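Local coordinates for cell surface protein (Putative S-layer protein) (Clostridioides difficile R20291, PDB 5NJL) that is a putative cell-wall S-layer protein with an extended three-domain fold, mediates cell adhesion in vitro and probably acts as an adhesin, at residues Q27-G32 against V90-T95; Q37-I42 against I77-H82; N120-V125 against I141-K146; S134-L139 against T154-I159. All blocks are in the same frame, centred on the assembly; numbering follows the deposited sequence. Where two conformers were deposited one is given.

Contact 1 (Q27-G32 against V90-T95); sequences QKYTGG and VVAEAT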
loop_
_atom_site.group_PDB
_atom_site.type_symbol
_atom_site.label_atom_id
_atom_site.label_comp_id
_atom_site.label_asym_id
_atom_site.label_seq_id
_atom_site.Cartn_x
_atom_site.Cartn_y
_atom_site.Cartn_z
ATOM N N GLN A 27 -10.936 13.351 -0.226
ATOM C CA GLN A 27 -9.931 13.512 -1.270
ATOM C C GLN A 27 -10.405 12.802 -2.525
ATOM O O GLN A 27 -10.721 11.626 -2.494
ATOM C CB GLN A 27 -8.566 12.988 -0.832
ATOM C CG GLN A 27 -7.925 13.810 0.255
ATOM C CD GLN A 27 -6.550 13.311 0.594
ATOM O OE1 GLN A 27 -5.789 12.887 -0.293
ATOM N NE2 GLN A 27 -6.209 13.354 1.882
ATOM N N LYS A 28 -10.411 13.540 -3.626
ATOM C CA LYS A 28 -10.846 13.045 -4.922
ATOM C C LYS A 28 -9.718 13.207 -5.966
ATOM O O LYS A 28 -8.892 14.116 -5.884
ATOM C CB LYS A 28 -12.060 13.860 -5.404
ATOM C CG LYS A 28 -13.283 13.880 -4.477
ATOM C CD LYS A 28 -14.190 15.053 -4.848
ATOM C CE LYS A 28 -15.586 14.904 -4.271
ATOM N NZ LYS A 28 -15.561 14.899 -2.776
ATOM N N TYR A 29 -9.768 12.389 -6.997
ATOM C CA TYR A 29 -8.911 12.593 -8.155
ATOM C C TYR A 29 -9.267 13.950 -8.800
ATOM O O TYR A 29 -10.440 14.348 -8.807
ATOM C CB TYR A 29 -9.087 11.446 -9.148
ATOM C CG TYR A 29 -8.652 10.095 -8.622
ATOM C CD1 TYR A 29 -7.297 9.736 -8.613
ATOM C CD2 TYR A 29 -9.592 9.152 -8.177
ATOM C CE1 TYR A 29 -6.887 8.500 -8.129
ATOM C CE2 TYR A 29 -9.192 7.907 -7.677
ATOM C CZ TYR A 29 -7.845 7.579 -7.650
ATOM O OH TYR A 29 -7.425 6.354 -7.199
ATOM N N THR A 30 -8.255 14.673 -9.273
ATOM C CA THR A 30 -8.451 15.997 -9.866
ATOM C C THR A 30 -8.152 15.984 -11.357
ATOM O O THR A 30 -8.049 17.043 -11.960
ATOM C CB THR A 30 -7.598 17.068 -9.166
ATOM O OG1 THR A 30 -6.209 16.698 -9.231
ATOM C CG2 THR A 30 -8.032 17.240 -7.710
ATOM N N GLY A 31 -8.025 14.793 -11.946
ATOM C CA GLY A 31 -7.871 14.667 -13.393
ATOM C C GLY A 31 -7.927 13.225 -13.858
ATOM O O GLY A 31 -8.077 12.296 -13.047
ATOM N N GLY A 32 -7.806 13.046 -15.175
ATOM C CA GLY A 32 -7.901 11.757 -15.807
ATOM C C GLY A 32 -9.273 11.112 -15.721
ATOM O O GLY A 32 -10.262 11.776 -15.396
ATOM N N VAL A 90 -4.021 15.045 -9.671
ATOM C CA VAL A 90 -3.982 13.747 -9.023
ATOM C C VAL A 90 -4.856 12.780 -9.820
ATOM O O VAL A 90 -6.083 12.951 -9.902
ATOM C CB VAL A 90 -4.412 13.857 -7.549
ATOM C CG1 VAL A 90 -4.384 12.487 -6.873
ATOM C CG2 VAL A 90 -3.517 14.846 -6.809
ATOM N N VAL A 91 -4.231 11.737 -10.371
ATOM C CA VAL A 91 -4.895 10.814 -11.278
ATOM C C VAL A 91 -4.769 9.355 -10.839
ATOM O O VAL A 91 -3.913 9.014 -10.021
ATOM C CB VAL A 91 -4.391 10.990 -12.727
ATOM C CG1 VAL A 91 -4.579 12.442 -13.163
ATOM C CG2 VAL A 91 -2.932 10.586 -12.870
ATOM N N ALA A 92 -5.639 8.525 -11.405
ATOM C CA ALA A 92 -5.799 7.120 -11.026
ATOM C C ALA A 92 -4.990 6.150 -11.877
ATOM O O ALA A 92 -4.843 4.969 -11.535
ATOM C CB ALA A 92 -7.274 6.738 -11.140
ATOM N N GLU A 93 -4.493 6.648 -12.997
ATOM C CA GLU A 93 -3.801 5.816 -13.972
ATOM C C GLU A 93 -2.501 6.521 -14.401
ATOM O O GLU A 93 -2.377 7.762 -14.326
ATOM C CB GLU A 93 -4.729 5.457 -15.148
ATOM C CG GLU A 93 -5.275 6.638 -15.919
ATOM C CD GLU A 93 -6.403 7.381 -15.187
ATOM O OE1 GLU A 93 -7.388 6.703 -14.805
ATOM O OE2 GLU A 93 -6.281 8.617 -14.988
ATOM N N ALA A 94 -1.517 5.705 -14.762
ATOM C CA ALA A 94 -0.194 6.200 -15.157
ATOM C C ALA A 94 0.592 5.107 -15.869
ATOM O O ALA A 94 0.318 3.906 -15.693
ATOM C CB ALA A 94 0.590 6.656 -13.950
ATOM N N THR A 95 1.567 5.538 -16.681
ATOM C CA THR A 95 2.519 4.598 -17.283
ATOM C C THR A 95 3.335 3.959 -16.180
ATOM O O THR A 95 3.822 4.641 -15.280
ATOM C CB THR A 95 3.470 5.311 -18.245
ATOM O OG1 THR A 95 2.693 6.013 -19.205
ATOM C CG2 THR A 95 4.396 4.283 -18.950
HETATM O O HOH W 1 -7.900 9.559 -13.036
#

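Contact 2 (Q37-I42 against I77-H82); sequences QPIYEI and ITDKGH. With SO4 (sulfate ion), chain C.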
loop_
_atom_site.group_PDB
_atom_site.type_symbol
_atom_site.label_atom_id
_atom_site.label_comp_id
_atom_site.label_asym_id
_atom_site.label_seq_id
_atom_site.Cartn_x
_atom_site.Cartn_y
_atom_site.Cartn_z
ATOM N N GLN A 37 -13.819 11.269 -8.329
ATOM C CA GLN A 37 -14.099 10.057 -7.562
ATOM C C GLN A 37 -13.148 9.970 -6.394
ATOM O O GLN A 37 -12.036 10.547 -6.440
ATOM C CB GLN A 37 -13.940 8.825 -8.436
ATOM C CG GLN A 37 -14.963 8.753 -9.556
ATOM C CD GLN A 37 -16.359 8.510 -9.030
ATOM O OE1 GLN A 37 -17.251 9.322 -9.224
ATOM N NE2 GLN A 37 -16.548 7.382 -8.351
ATOM N N PRO A 38 -13.554 9.259 -5.328
ATOM C CA PRO A 38 -12.665 9.205 -4.164
ATOM C C PRO A 38 -11.356 8.392 -4.394
ATOM O O PRO A 38 -11.372 7.343 -5.052
ATOM C CB PRO A 38 -13.539 8.551 -3.074
ATOM C CG PRO A 38 -14.629 7.836 -3.801
ATOM C CD PRO A 38 -14.856 8.609 -5.071
ATOM N N ILE A 39 -10.266 8.901 -3.845
ATOM C CA ILE A 39 -8.958 8.248 -3.908
ATOM C C ILE A 39 -8.880 7.087 -2.915
ATOM O O ILE A 39 -8.230 6.105 -3.202
ATOM C CB ILE A 39 -7.841 9.262 -3.646
ATOM C CG1 ILE A 39 -7.787 10.281 -4.786
ATOM C CG2 ILE A 39 -6.479 8.596 -3.489
ATOM C CD1 ILE A 39 -7.078 11.553 -4.407
ATOM N N TYR A 40 -9.560 7.203 -1.772
ATOM C CA TYR A 40 -9.494 6.214 -0.695
ATOM C C TYR A 40 -10.735 5.361 -0.573
ATOM O O TYR A 40 -11.876 5.800 -0.883
ATOM C CB TYR A 40 -9.147 6.909 0.633
ATOM C CG TYR A 40 -7.780 7.531 0.602
ATOM C CD1 TYR A 40 -6.632 6.772 0.918
ATOM C CD2 TYR A 40 -7.595 8.855 0.204
ATOM C CE1 TYR A 40 -5.367 7.329 0.848
ATOM C CE2 TYR A 40 -6.337 9.413 0.127
ATOM C CZ TYR A 40 -5.227 8.642 0.460
ATOM O OH TYR A 40 -3.980 9.193 0.381
ATOM N N GLU A 41 -10.499 4.097 -0.189
ATOM C CA GLU A 41 -11.543 3.141 0.048
ATOM C C GLU A 41 -11.459 2.781 1.524
ATOM O O GLU A 41 -10.434 2.257 1.988
ATOM C CB GLU A 41 -11.394 1.875 -0.800
ATOM C CG GLU A 41 -12.547 0.894 -0.652
ATOM C CD GLU A 41 -12.450 -0.285 -1.602
ATOM O OE1 GLU A 41 -12.603 -0.094 -2.811
ATOM O OE2 GLU A 41 -12.225 -1.410 -1.146
ATOM N N ILE A 42 -12.541 3.067 2.244
ATOM C CA ILE A 42 -12.592 2.810 3.686
ATOM C C ILE A 42 -13.579 1.692 3.904
ATOM O O ILE A 42 -14.702 1.716 3.361
ATOM C CB ILE A 42 -13.048 4.051 4.478
ATOM C CG1 ILE A 42 -12.251 5.282 4.077
ATOM C CG2 ILE A 42 -12.958 3.795 5.987
ATOM C CD1 ILE A 42 -10.762 5.186 4.279
ATOM N N ILE A 77 -8.021 1.135 5.655
ATOM C CA ILE A 77 -7.804 2.289 4.787
ATOM C C ILE A 77 -6.954 1.780 3.617
ATOM O O ILE A 77 -5.818 1.308 3.823
ATOM C CB ILE A 77 -7.073 3.395 5.542
ATOM C CG1 ILE A 77 -7.871 3.805 6.803
ATOM C CG2 ILE A 77 -6.765 4.595 4.639
ATOM C CD1 ILE A 77 -7.216 4.919 7.589
ATOM N N THR A 78 -7.525 1.848 2.420
ATOM C CA THR A 78 -6.866 1.471 1.175
ATOM C C THR A 78 -6.754 2.703 0.249
ATOM O O THR A 78 -7.737 3.392 0.011
ATOM C CB THR A 78 -7.637 0.338 0.496
ATOM O OG1 THR A 78 -7.753 -0.771 1.396
ATOM C CG2 THR A 78 -6.928 -0.140 -0.771
ATOM N N ASP A 79 -5.540 2.992 -0.212
ATOM C CA ASP A 79 -5.279 3.909 -1.328
ATOM C C ASP A 79 -5.647 3.173 -2.607
ATOM O O ASP A 79 -5.076 2.116 -2.914
ATOM C CB ASP A 79 -3.798 4.333 -1.252
ATOM C CG ASP A 79 -3.348 5.249 -2.366
ATOM O OD1 ASP A 79 -4.130 5.642 -3.264
ATOM O OD2 ASP A 79 -2.160 5.614 -2.326
ATOM N N LYS A 80 -6.627 3.675 -3.355
ATOM C CA LYS A 80 -7.028 3.030 -4.598
ATOM C C LYS A 80 -6.008 3.230 -5.754
ATOM O O LYS A 80 -6.231 2.724 -6.850
ATOM C CB LYS A 80 -8.405 3.497 -5.063
ATOM C CG LYS A 80 -9.559 3.121 -4.133
ATOM C CD LYS A 80 -10.866 3.832 -4.499
ATOM C CE LYS A 80 -11.626 3.227 -5.664
ATOM N NZ LYS A 80 -11.855 1.782 -5.456
ATOM N N GLY A 81 -4.933 3.976 -5.499
ATOM C CA GLY A 81 -3.846 4.163 -6.456
ATOM C C GLY A 81 -3.955 5.537 -7.062
ATOM O O GLY A 81 -4.918 5.817 -7.779
ATOM N N HIS A 82 -2.988 6.392 -6.752
ATOM C CA HIS A 82 -2.950 7.734 -7.299
ATOM C C HIS A 82 -1.535 8.233 -7.519
ATOM O O HIS A 82 -0.577 7.721 -6.934
ATOM C CB HIS A 82 -3.728 8.696 -6.388
ATOM C CG HIS A 82 -3.095 8.935 -5.059
ATOM N ND1 HIS A 82 -3.085 7.995 -4.052
ATOM C CD2 HIS A 82 -2.455 10.021 -4.567
ATOM C CE1 HIS A 82 -2.456 8.497 -2.999
ATOM N NE2 HIS A 82 -2.061 9.718 -3.288
HETATM S S SO4 C . 0.062 11.630 -1.128
HETATM O O1 SO4 C . -1.087 11.921 -2.005
HETATM O O2 SO4 C . -0.253 12.036 0.263
HETATM O O3 SO4 C . 1.244 12.391 -1.604
HETATM O O4 SO4 C . 0.337 10.169 -1.187
HETATM O O HOH W 2 -10.081 -0.368 2.921
HETATM O O HOH W 3 -13.858 2.001 -3.451
#

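Contact 3 (N120-V125 against I141-K146); sequences NGIYKV and ITLRDK. With SO4 (sulfate ion), chain M.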
loop_
_atom_site.group_PDB
_atom_site.type_symbol
_atom_site.label_atom_id
_atom_site.label_comp_id
_atom_site.label_asym_id
_atom_site.label_seq_id
_atom_site.Cartn_x
_atom_site.Cartn_y
_atom_site.Cartn_z
ATOM N N ASN A 120 6.493 -0.164 -37.212
ATOM C CA ASN A 120 5.710 0.953 -36.674
ATOM C C ASN A 120 6.556 1.991 -35.949
ATOM O O ASN A 120 7.573 1.660 -35.358
ATOM C CB ASN A 120 4.642 0.435 -35.711
ATOM C CG ASN A 120 3.557 -0.351 -36.427
ATOM O OD1 ASN A 120 2.815 0.198 -37.240
ATOM N ND2 ASN A 120 3.478 -1.628 -36.144
ATOM N N GLY A 121 6.069 3.230 -35.956
ATOM C CA GLY A 121 6.687 4.337 -35.247
ATOM C C GLY A 121 8.151 4.496 -35.616
ATOM O O GLY A 121 8.512 4.445 -36.799
ATOM N N ILE A 122 9.002 4.593 -34.595
ATOM C CA ILE A 122 10.428 4.864 -34.795
ATOM C C ILE A 122 11.108 3.713 -35.543
ATOM O O ILE A 122 11.946 3.952 -36.404
ATOM C CB ILE A 122 11.126 5.198 -33.455
ATOM C CG1 ILE A 122 10.563 6.513 -32.915
ATOM C CG2 ILE A 122 12.645 5.308 -33.639
ATOM C CD1 ILE A 122 11.005 6.857 -31.503
ATOM N N TYR A 123 10.690 2.475 -35.274
ATOM C CA TYR A 123 11.280 1.318 -35.925
ATOM C C TYR A 123 11.209 1.338 -37.458
ATOM O O TYR A 123 12.086 0.774 -38.114
ATOM C CB TYR A 123 10.627 0.027 -35.459
ATOM C CG TYR A 123 10.787 -0.309 -33.998
ATOM C CD1 TYR A 123 11.980 -0.843 -33.514
ATOM C CD2 TYR A 123 9.709 -0.184 -33.121
ATOM C CE1 TYR A 123 12.110 -1.194 -32.182
ATOM C CE2 TYR A 123 9.823 -0.537 -31.777
ATOM C CZ TYR A 123 11.015 -1.039 -31.314
ATOM O OH TYR A 123 11.137 -1.391 -29.990
ATOM N N LYS A 124 10.176 1.980 -37.999
ATOM C CA LYS A 124 10.001 2.111 -39.446
ATOM C C LYS A 124 11.073 2.967 -40.115
ATOM O O LYS A 124 11.468 2.686 -41.233
ATOM C CB LYS A 124 8.628 2.721 -39.755
ATOM C CG LYS A 124 8.223 2.653 -41.220
ATOM C CD LYS A 124 6.800 3.156 -41.399
ATOM C CE LYS A 124 6.388 3.146 -42.871
ATOM N NZ LYS A 124 6.376 1.778 -43.472
ATOM N N VAL A 125 11.513 4.020 -39.433
ATOM C CA VAL A 125 12.376 5.030 -40.025
ATOM C C VAL A 125 13.793 5.066 -39.451
ATOM O O VAL A 125 14.602 5.881 -39.897
ATOM C CB VAL A 125 11.723 6.425 -39.893
ATOM C CG1 VAL A 125 10.415 6.434 -40.683
ATOM C CG2 VAL A 125 11.515 6.831 -38.419
ATOM N N ILE A 141 19.261 3.624 -25.397
ATOM C CA ILE A 141 18.652 3.437 -26.694
ATOM C C ILE A 141 19.354 4.321 -27.713
ATOM O O ILE A 141 19.458 5.545 -27.527
ATOM C CB ILE A 141 17.170 3.729 -26.601
ATOM C CG1 ILE A 141 16.518 2.701 -25.642
ATOM C CG2 ILE A 141 16.500 3.638 -27.966
ATOM C CD1 ILE A 141 15.158 3.131 -25.187
ATOM N N THR A 142 19.836 3.716 -28.803
ATOM C CA THR A 142 20.584 4.466 -29.819
ATOM C C THR A 142 19.890 4.258 -31.157
ATOM O O THR A 142 19.683 3.120 -31.595
ATOM C CB THR A 142 22.047 4.038 -29.833
ATOM O OG1 THR A 142 22.686 4.557 -28.663
ATOM C CG2 THR A 142 22.783 4.529 -31.057
ATOM N N LEU A 143 19.567 5.376 -31.803
ATOM C CA LEU A 143 18.791 5.420 -33.029
ATOM C C LEU A 143 19.623 6.063 -34.115
ATOM O O LEU A 143 20.409 6.989 -33.846
ATOM C CB LEU A 143 17.532 6.262 -32.829
ATOM C CG LEU A 143 16.640 5.937 -31.635
ATOM C CD1 LEU A 143 15.522 6.955 -31.495
ATOM C CD2 LEU A 143 16.066 4.546 -31.760
ATOM N N ARG A 144 19.434 5.594 -35.341
ATOM C CA ARG A 144 19.999 6.242 -36.509
ATOM C C ARG A 144 18.987 6.209 -37.632
ATOM O O ARG A 144 18.355 5.176 -37.841
ATOM C CB ARG A 144 21.243 5.448 -36.857
ATOM C CG ARG A 144 22.097 5.918 -37.975
ATOM C CD ARG A 144 23.387 5.079 -37.969
ATOM N NE ARG A 144 23.121 3.708 -38.414
ATOM C CZ ARG A 144 24.039 2.838 -38.804
ATOM N NH1 ARG A 144 25.345 3.128 -38.763
ATOM N NH2 ARG A 144 23.631 1.640 -39.225
ATOM N N ASP A 145 18.841 7.310 -38.365
ATOM C CA ASP A 145 17.928 7.357 -39.505
ATOM C C ASP A 145 18.393 6.296 -40.545
ATOM O O ASP A 145 19.585 6.088 -40.725
ATOM C CB ASP A 145 17.917 8.728 -40.200
ATOM C CG ASP A 145 17.595 9.899 -39.266
ATOM O OD1 ASP A 145 16.491 9.905 -38.681
ATOM O OD2 ASP A 145 18.425 10.854 -39.194
ATOM N N LYS A 146 17.444 5.588 -41.150
ATOM C CA LYS A 146 17.762 4.586 -42.187
ATOM C C LYS A 146 18.196 5.214 -43.510
ATOM O O LYS A 146 19.048 4.653 -44.186
ATOM C CB LYS A 146 16.555 3.689 -42.446
ATOM C CG LYS A 146 16.200 2.827 -41.245
ATOM C CD LYS A 146 14.978 1.968 -41.520
ATOM C CE LYS A 146 14.933 0.767 -40.567
ATOM N NZ LYS A 146 13.578 0.176 -40.605
HETATM S S SO4 M . 4.157 4.699 -38.352
HETATM O O1 SO4 M . 3.378 3.686 -37.594
HETATM O O2 SO4 M . 3.469 5.000 -39.628
HETATM O O3 SO4 M . 4.294 5.942 -37.553
HETATM O O4 SO4 M . 5.508 4.179 -38.665
HETATM O O HOH W 4 14.219 8.720 -39.487
#

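Contact 4 (S134-L139 against T154-I159); sequences SAKDKL and TIEIGI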
loop_
_atom_site.group_PDB
_atom_site.type_symbol
_atom_site.label_atom_id
_atom_site.label_comp_id
_atom_site.label_asym_id
_atom_site.label_seq_id
_atom_site.Cartn_x
_atom_site.Cartn_y
_atom_site.Cartn_z
ATOM N N SER A 134 25.021 -2.873 -17.333
ATOM C CA SER A 134 25.036 -3.460 -15.981
ATOM C C SER A 134 25.741 -2.601 -14.960
ATOM O O SER A 134 25.359 -2.583 -13.802
ATOM C CB SER A 134 25.754 -4.815 -15.988
ATOM O OG SER A 134 25.118 -5.732 -16.848
ATOM N N ALA A 135 26.782 -1.908 -15.393
ATOM C CA ALA A 135 27.602 -1.117 -14.488
ATOM C C ALA A 135 26.909 0.167 -14.051
ATOM O O ALA A 135 26.875 0.467 -12.858
ATOM C CB ALA A 135 28.931 -0.787 -15.135
ATOM N N LYS A 136 26.414 0.937 -15.024
ATOM C CA LYS A 136 25.733 2.227 -14.768
ATOM C C LYS A 136 24.276 2.058 -14.343
ATOM O O LYS A 136 23.666 3.009 -13.869
ATOM C CB LYS A 136 25.718 3.097 -16.020
ATOM C CG LYS A 136 27.071 3.559 -16.515
ATOM C CD LYS A 136 26.953 4.265 -17.863
ATOM C CE LYS A 136 26.085 5.520 -17.804
ATOM N NZ LYS A 136 26.159 6.320 -19.060
ATOM N N ASP A 137 23.719 0.871 -14.584
ATOM C CA ASP A 137 22.331 0.575 -14.322
ATOM C C ASP A 137 21.367 1.460 -15.152
ATOM O O ASP A 137 20.424 2.055 -14.622
ATOM C CB ASP A 137 22.074 0.725 -12.821
ATOM C CG ASP A 137 20.997 -0.153 -12.336
ATOM O OD1 ASP A 137 20.592 -1.101 -13.039
ATOM O OD2 ASP A 137 20.559 0.113 -11.208
ATOM N N LYS A 138 21.612 1.500 -16.462
ATOM C CA LYS A 138 20.817 2.286 -17.403
ATOM C C LYS A 138 20.457 1.495 -18.659
ATOM O O LYS A 138 21.237 0.646 -19.108
ATOM C CB LYS A 138 21.604 3.532 -17.826
ATOM C CG LYS A 138 21.963 4.483 -16.688
ATOM C CD LYS A 138 20.747 5.068 -15.992
ATOM C CE LYS A 138 21.166 5.960 -14.819
ATOM N NZ LYS A 138 20.001 6.429 -14.012
ATOM N N LEU A 139 19.289 1.788 -19.217
ATOM C CA LEU A 139 18.910 1.320 -20.558
ATOM C C LEU A 139 19.322 2.449 -21.517
ATOM O O LEU A 139 18.932 3.598 -21.313
ATOM C CB LEU A 139 17.414 1.088 -20.617
ATOM C CG LEU A 139 16.725 0.880 -21.945
ATOM C CD1 LEU A 139 17.222 -0.392 -22.595
ATOM C CD2 LEU A 139 15.231 0.838 -21.791
ATOM N N THR A 154 20.980 9.253 -28.942
ATOM C CA THR A 154 21.087 8.316 -27.851
ATOM C C THR A 154 20.254 8.841 -26.689
ATOM O O THR A 154 20.388 10.014 -26.304
ATOM C CB THR A 154 22.559 8.097 -27.434
ATOM O OG1 THR A 154 23.224 7.395 -28.481
ATOM C CG2 THR A 154 22.647 7.228 -26.176
ATOM N N ILE A 155 19.440 7.966 -26.106
ATOM C CA ILE A 155 18.553 8.305 -24.987
ATOM C C ILE A 155 18.878 7.345 -23.851
ATOM O O ILE A 155 18.964 6.126 -24.086
ATOM C CB ILE A 155 17.067 8.100 -25.383
ATOM C CG1 ILE A 155 16.666 8.984 -26.575
ATOM C CG2 ILE A 155 16.120 8.330 -24.212
ATOM C CD1 ILE A 155 16.606 10.453 -26.262
ATOM N N GLU A 156 19.031 7.891 -22.636
ATOM C CA GLU A 156 19.314 7.098 -21.429
ATOM C C GLU A 156 18.052 7.013 -20.558
ATOM O O GLU A 156 17.409 8.036 -20.269
ATOM C CB GLU A 156 20.494 7.684 -20.638
ATOM C CG GLU A 156 20.736 7.049 -19.265
ATOM C CD GLU A 156 21.849 7.734 -18.481
ATOM O OE1 GLU A 156 22.990 7.746 -18.993
ATOM O OE2 GLU A 156 21.575 8.256 -17.365
ATOM N N ILE A 157 17.711 5.789 -20.155
ATOM C CA ILE A 157 16.505 5.482 -19.377
ATOM C C ILE A 157 16.993 4.776 -18.107
ATOM O O ILE A 157 17.835 3.869 -18.173
ATOM C CB ILE A 157 15.539 4.573 -20.171
ATOM C CG1 ILE A 157 15.123 5.191 -21.523
ATOM C CG2 ILE A 157 14.294 4.231 -19.361
ATOM C CD1 ILE A 157 14.264 6.424 -21.429
ATOM N N GLY A 158 16.481 5.203 -16.954
ATOM C CA GLY A 158 16.896 4.639 -15.670
ATOM C C GLY A 158 15.768 4.085 -14.816
ATOM O O GLY A 158 14.590 4.172 -15.156
ATOM N N ILE A 159 16.158 3.542 -13.673
ATOM C CA ILE A 159 15.207 3.054 -12.693
ATOM C C ILE A 159 14.385 4.258 -12.264
ATOM O O ILE A 159 14.921 5.349 -12.038
ATOM C CB ILE A 159 15.907 2.392 -11.482
ATOM C CG1 ILE A 159 16.623 1.103 -11.928
ATOM C CG2 ILE A 159 14.878 2.038 -10.399
ATOM C CD1 ILE A 159 17.582 0.526 -10.914
HETATM O O HOH W 5 18.962 3.862 -13.186
HETATM O O HOH W 6 19.162 8.052 -16.250
#

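Contact 1 (Q27-G32 against V90-T95)
Val90 O accepts two backbone donors from the loop at Thr30 and Gly31. Thr30 N lies 2.8 Å from Val90 O, in the carbonyl plane with a C=O...N angle of 145°, while the bond from Gly31 N to the same oxygen is weak. The Thr30 hydroxyl closes the return path: Val90 N donates to Thr30 OG1 at 2.8 Å, with an N-H...O angle of 162°. A chi1 of 58° sets OG1 between the backbone N and the carbonyl carbon of Thr30, facing that amide. Tyr29, its OH bound to Gly81 O, adds the apolar part. Ala92 CB sits over one face of its ring, 3.8 Å from the centroid and displaced toward the CE1-CZ side, a CH-pi contact, and Val90 O lies at the ring edge. One water joins the far end of the contact, donating to Gly31 O and to Glu93 OE2 (both 2.7 Å) and accepting from Ala92 N at 3.0 Å; Glu93 OE1 is held by Ser33 OG. The loop after helix 14-25 thus meets the edge of strand 90-91 by mixed side-chain and backbone pairing, and the water supplies acceptor and donor matches where the two backbones do not bond directly.

Contact 2 (Q37-I42 against I77-H82)
Strands 40-42 and 77-79 run antiparallel, their short axes 4.8 Å apart at 158°, with Glu41 and Thr78 as the hydrogen-bonded pair: Glu41 N reaches Thr78 O at 2.9 Å with an almost straight N-H...O angle of 174°, and Thr78 N returns a bond to Glu41 O. Past the strand ends Lys80 N donates to Ile39 O. On the face bearing Tyr40 and Ile42, Ile42 CD1 rests against CG2 and CG1 of Ile77, the side chains side by side and pointing the same way. The Tyr40 and Asp79 side chains cross obliquely, ring and carboxylate planes 39° apart and Tyr40 CE1 4.0 Å from Asp79 CB; helix 14-25 covers this face through Leu24 and Val21. The Ile39 and His82 side chains cross at about a right angle, Ile39 CG2 3.5 Å from His82 ND1. On the Glu41 face, Lys80 bends at chi3 and chi4 and brings NZ within 3.3 Å of Glu41 OE1, a weak salt bridge that a water spans. Asp79 OD1 is gripped twice, from opposite faces of the carboxylate: Gly81 N makes an Asx turn, and His82 ND1 donates at 2.7 Å from the syn side, nearly in its own ring plane. His82 NE2 donates to sulfate O1 at 2.7 Å. With ND1 and NE2 both donating, the imidazole is probably doubly protonated and positively charged, a charge that Asp79 and the sulfate, likely from the crystallisation liquor, would offset.

Contact 3 (N120-V125 against I141-K146)
Apolar contact between the segments centres on Ile122 and Leu143, whose side chains cross at about a right angle with Ile122 CG2 3.9 Å from Leu143 CD1. With CG2 anti to the backbone N, it is this methyl that touches both CD1 and CD2 of Leu143. Val128 of the adjoining strand 126-133 packs against Leu143 as well.

The direct hydrogen bonds across the contact all run from Lys146 to carbonyls of the short, weakly bonded helix 122-125. Lys146 N donates to Val125 O at 3.1 Å from above the carbonyl plane, 37° out of it. The side chain, extended beyond CG, passes Val125 and Lys124 and ends with NZ 3.0 Å from Tyr123 O, in that carbonyl's plane; a weak bond from NZ to Lys124 O accompanies it. Three successive carbonyls are thus met by one residue, and the ammonium probably offsets the negative pole of the helix turn.

Through water, Val125 O is linked to Asp145 OD1; Asp145 OD2 is held by Thr151 OG1. At the N-terminal side, Gly121 N donates to O1 of a sulfate, probably from the crystallisation liquor, at 3.2 Å with an angle of 177°; O4 of that ion is nearer Gly121 N, at 2.9 Å.

The Lys146 bonds tie the helical turn before strand 126-133 to the end of strand 138-145, its antiparallel neighbour in a three-stranded sheet.

Contact 4 (S134-L139 against T154-I159)
Leu139 and Ile157 form the hydrogen-bonded antiparallel pair of a beta hairpin, strand 138-145 against strand 152-158. Leu139 N donates to Ile157 O at 2.7 Å, in the carbonyl plane, and Ile157 N returns a bond of 2.8 Å to Leu139 O, close to the axis of that carbonyl with a C=O...N angle of 162°. Both side chains leave the same face of the sheet and lie side by side, Leu139 CB 4.0 Å from Ile157 CB. Helix 101-115 covers Leu139 there through Leu104 and Ala108, while Tyr98 and Ile164 pack on Ile157.

The other face carries charge. Lys138 bends at chi2 (-62°), which turns CD back over Glu156, and its CG and CD lie slantwise against the Glu156 CG-CD part. Its ammonium stays 4.1 Å from Glu156 OE2, beyond a salt bridge, and a water that accepts from Lys138 NZ and donates to OE2 joins them. Glu156 OE1 has a weak salt bridge with Lys136 NZ, the two side chains crossing at about a right angle. Glu156 has two conformers, and its contacts, which hold for the one described, are tentative.

Further out, the backbone is set by a G1 beta bulge in which Asp137 and Lys138 both face Asp133; Asp137 has positive phi (62°). Asp137 OD1 is held by Tyr132 OH and Ser101 OG, and OD2 comes up against Ile159 CD1 at 3.0 Å. A second water joins the strand ends, accepting from Lys138 NZ and from Ile159 N and donating 2.7 Å to Asp137 O.

How the contacts relate
Contacts 1 and 2 form one unit, their centres 11 Å apart, with contact 2 nested in the chain loop that contact 1 closes. Tyr29 OH lies 2.6 Å from Gly81 O and Tyr29 N 3.0 Å from Gln37 O, so one tyrosine bridges both segments of contact 2. Contacts 3 and 4 share strand 138-145 of the three-stranded sheet; their centres are 19 Å apart, and Ile141 O lies 2.8 Å from Ile155 N. The two pairs do not touch: contacts 1 and 4 come within about 10 Å at their nearest atoms, while the centres of contacts 2 and 3 are about 41 Å apart, consistent with an extended molecule. Separate sulfates sit at contacts 2 and 3 and mark no known active site.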